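Local atomic coordinates of short chain dehydrogenase (Rhodopseudomonas palustris, PDB entry 3H7A), a protein that probably acts as an NAD(P)-dependent oxidoreductase of the short-chain dehydrogenase/reductase family, on a substrate that is not known. Residues B[89-94]-B[111-116]. Sequence-based numbering, arbitrary orientation.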
loop_
_atom_site.group_PDB
_atom_site.type_symbol
_atom_site.label_atom_id
_atom_site.label_comp_id
_atom_site.label_asym_id
_atom_site.label_seq_id
_atom_site.Cartn_x
_atom_site.Cartn_y
_atom_site.Cartn_z
ATOM N N PHE B 89 -22.979 3.091 5.270
ATOM C CA PHE B 89 -22.529 4.100 6.215
ATOM C C PHE B 89 -21.801 5.221 5.478
ATOM O O PHE B 89 -20.697 5.036 4.970
ATOM C CB PHE B 89 -21.621 3.495 7.283
ATOM C CG PHE B 89 -21.181 4.488 8.307
ATOM C CD1 PHE B 89 -22.027 4.853 9.355
ATOM C CD2 PHE B 89 -19.928 5.113 8.197
ATOM C CE1 PHE B 89 -21.632 5.788 10.311
ATOM C CE2 PHE B 89 -19.530 6.061 9.126
ATOM C CZ PHE B 89 -20.377 6.396 10.197
ATOM N N ASN B 90 -22.430 6.385 5.446
ATOM C CA ASN B 90 -21.968 7.496 4.633
ATOM C C ASN B 90 -21.917 8.771 5.463
ATOM O O ASN B 90 -22.669 9.706 5.243
ATOM C CB ASN B 90 -22.905 7.657 3.434
ATOM C CG ASN B 90 -22.468 8.753 2.491
ATOM O OD1 ASN B 90 -21.437 8.639 1.827
ATOM N ND2 ASN B 90 -23.259 9.826 2.420
ATOM N N VAL B 91 -21.044 8.786 6.457
ATOM C CA VAL B 91 -20.931 9.939 7.329
ATOM C C VAL B 91 -19.539 10.541 7.155
ATOM O O VAL B 91 -18.550 10.045 7.704
ATOM C CB VAL B 91 -21.265 9.583 8.800
ATOM C CG1 VAL B 91 -21.077 10.765 9.693
ATOM C CG2 VAL B 91 -22.699 9.105 8.925
ATOM N N GLY B 92 -19.483 11.601 6.348
ATOM C CA GLY B 92 -18.257 12.354 6.093
ATOM C C GLY B 92 -17.926 13.258 7.260
ATOM O O GLY B 92 -18.476 13.079 8.352
ATOM N N ALA B 93 -17.046 14.233 7.022
ATOM C CA ALA B 93 -16.514 15.135 8.069
ATOM C C ALA B 93 -15.258 15.885 7.625
ATOM O O ALA B 93 -14.404 16.167 8.472
ATOM C CB ALA B 93 -16.179 14.358 9.374
ATOM N N ASN B 94 -15.117 16.185 6.333
ATOM C CA ASN B 94 -13.853 16.753 5.847
ATOM C C ASN B 94 -13.527 18.091 6.517
ATOM O O ASN B 94 -14.202 19.091 6.277
ATOM C CB ASN B 94 -13.828 16.871 4.318
ATOM C CG ASN B 94 -12.402 17.004 3.758
ATOM O OD1 ASN B 94 -11.562 17.721 4.308
ATOM N ND2 ASN B 94 -12.133 16.310 2.655
ATOM N N TRP B 111 -13.722 11.690 15.307
ATOM C CA TRP B 111 -13.735 10.263 15.578
ATOM C C TRP B 111 -15.138 9.695 15.892
ATOM O O TRP B 111 -15.520 8.634 15.367
ATOM C CB TRP B 111 -12.784 9.934 16.715
ATOM C CG TRP B 111 -12.836 8.487 17.104
ATOM C CD1 TRP B 111 -12.217 7.447 16.470
ATOM C CD2 TRP B 111 -13.544 7.917 18.216
ATOM N NE1 TRP B 111 -12.504 6.262 17.111
ATOM C CE2 TRP B 111 -13.306 6.521 18.189
ATOM C CE3 TRP B 111 -14.352 8.453 19.233
ATOM C CZ2 TRP B 111 -13.835 5.650 19.147
ATOM C CZ3 TRP B 111 -14.882 7.589 20.189
ATOM C CH2 TRP B 111 -14.618 6.198 20.136
ATOM N N GLU B 112 -15.902 10.393 16.737
ATOM C CA GLU B 112 -17.254 9.945 17.105
ATOM C C GLU B 112 -18.160 9.819 15.887
ATOM O O GLU B 112 -18.902 8.851 15.760
ATOM C CB GLU B 112 -17.910 10.883 18.122
ATOM C CG GLU B 112 -17.238 10.916 19.496
ATOM C CD GLU B 112 -17.904 11.899 20.465
ATOM O OE1 GLU B 112 -18.691 12.778 20.029
ATOM O OE2 GLU B 112 -17.633 11.780 21.673
ATOM N N MET B 113 -18.052 10.796 14.992
ATOM C CA MET B 113 -18.910 10.892 13.812
ATOM C C MET B 113 -18.469 9.932 12.693
ATOM O O MET B 113 -19.292 9.205 12.139
ATOM C CB MET B 113 -18.931 12.355 13.327
ATOM C CG MET B 113 -19.949 12.716 12.242
ATOM S SD MET B 113 -21.594 13.304 12.760
ATOM C CE MET B 113 -22.439 11.772 13.085
ATOM N N ALA B 114 -17.174 9.933 12.373
ATOM C CA ALA B 114 -16.647 9.232 11.190
ATOM C C ALA B 114 -16.085 7.827 11.410
ATOM O O ALA B 114 -15.813 7.114 10.448
ATOM C CB ALA B 114 -15.587 10.102 10.514
ATOM N N CYS B 115 -15.871 7.448 12.662
ATOM C CA CYS B 115 -15.238 6.182 12.955
ATOM C C CYS B 115 -16.040 5.329 13.950
ATOM O O CYS B 115 -16.403 4.190 13.648
ATOM C CB CYS B 115 -13.826 6.408 13.482
ATOM S SG CYS B 115 -13.030 4.814 13.829
ATOM N N TRP B 116 -16.302 5.906 15.124
ATOM C CA TRP B 116 -17.101 5.299 16.183
ATOM C C TRP B 116 -18.477 4.956 15.651
ATOM O O TRP B 116 -18.936 3.833 15.783
ATOM C CB TRP B 116 -17.205 6.271 17.367
ATOM C CG TRP B 116 -18.314 5.972 18.353
ATOM C CD1 TRP B 116 -19.477 6.676 18.526
ATOM C CD2 TRP B 116 -18.353 4.894 19.300
ATOM N NE1 TRP B 116 -20.237 6.096 19.518
ATOM C CE2 TRP B 116 -19.570 5.004 20.008
ATOM C CE3 TRP B 116 -17.479 3.847 19.615
ATOM C CZ2 TRP B 116 -19.932 4.106 21.009
ATOM C CZ3 TRP B 116 -17.835 2.960 20.613
ATOM C CH2 TRP B 116 -19.057 3.094 21.298
HETATM O O HOH W 1 -16.642 8.063 7.997
#
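Met113 and Val91 bury the most surface where helix 104-132 meets the loop leaving strand 84-89 of the Rossmann fold. In sequence and position, Phe89-Asn90-Val91-Gly92 corresponds to the NNAG motif of classical short-chain dehydrogenases, with Phe and Val in place of the first Asn and the Ala. The side chains of Val91 and Met113 cross at about a right angle. Val91 CG1, anti to the backbone N (chi1 177°), meets Met113 CG at 3.4 Å, a tightness made doubtful by the two conformers modelled for Met113. The methionine chain, bent at chi2 and chi3, also brings CE within 3.8 Å of the same methyl. Met113 O is buried with no polar partner in the model: Val91 CG1 lies 3.4 Å from it, and Phe89 CZ approaches it at 3.6 Å, the carbonyl oxygen lying at the ring edge. Ala114 CB packs more loosely, 4.4 Å from Ala93 CB. The helix widens here into a pi-type turn, Trp111 O accepting from both Cys115 N and Trp116 N. Ala114 probably occupies the place where many relatives carry an asparagine whose backbone carbonyl holds a water. Comparably, one water here hydrogen-bonds to both segments, 2.8 Å from Val91 O and 2.8 Å from Ala114 O.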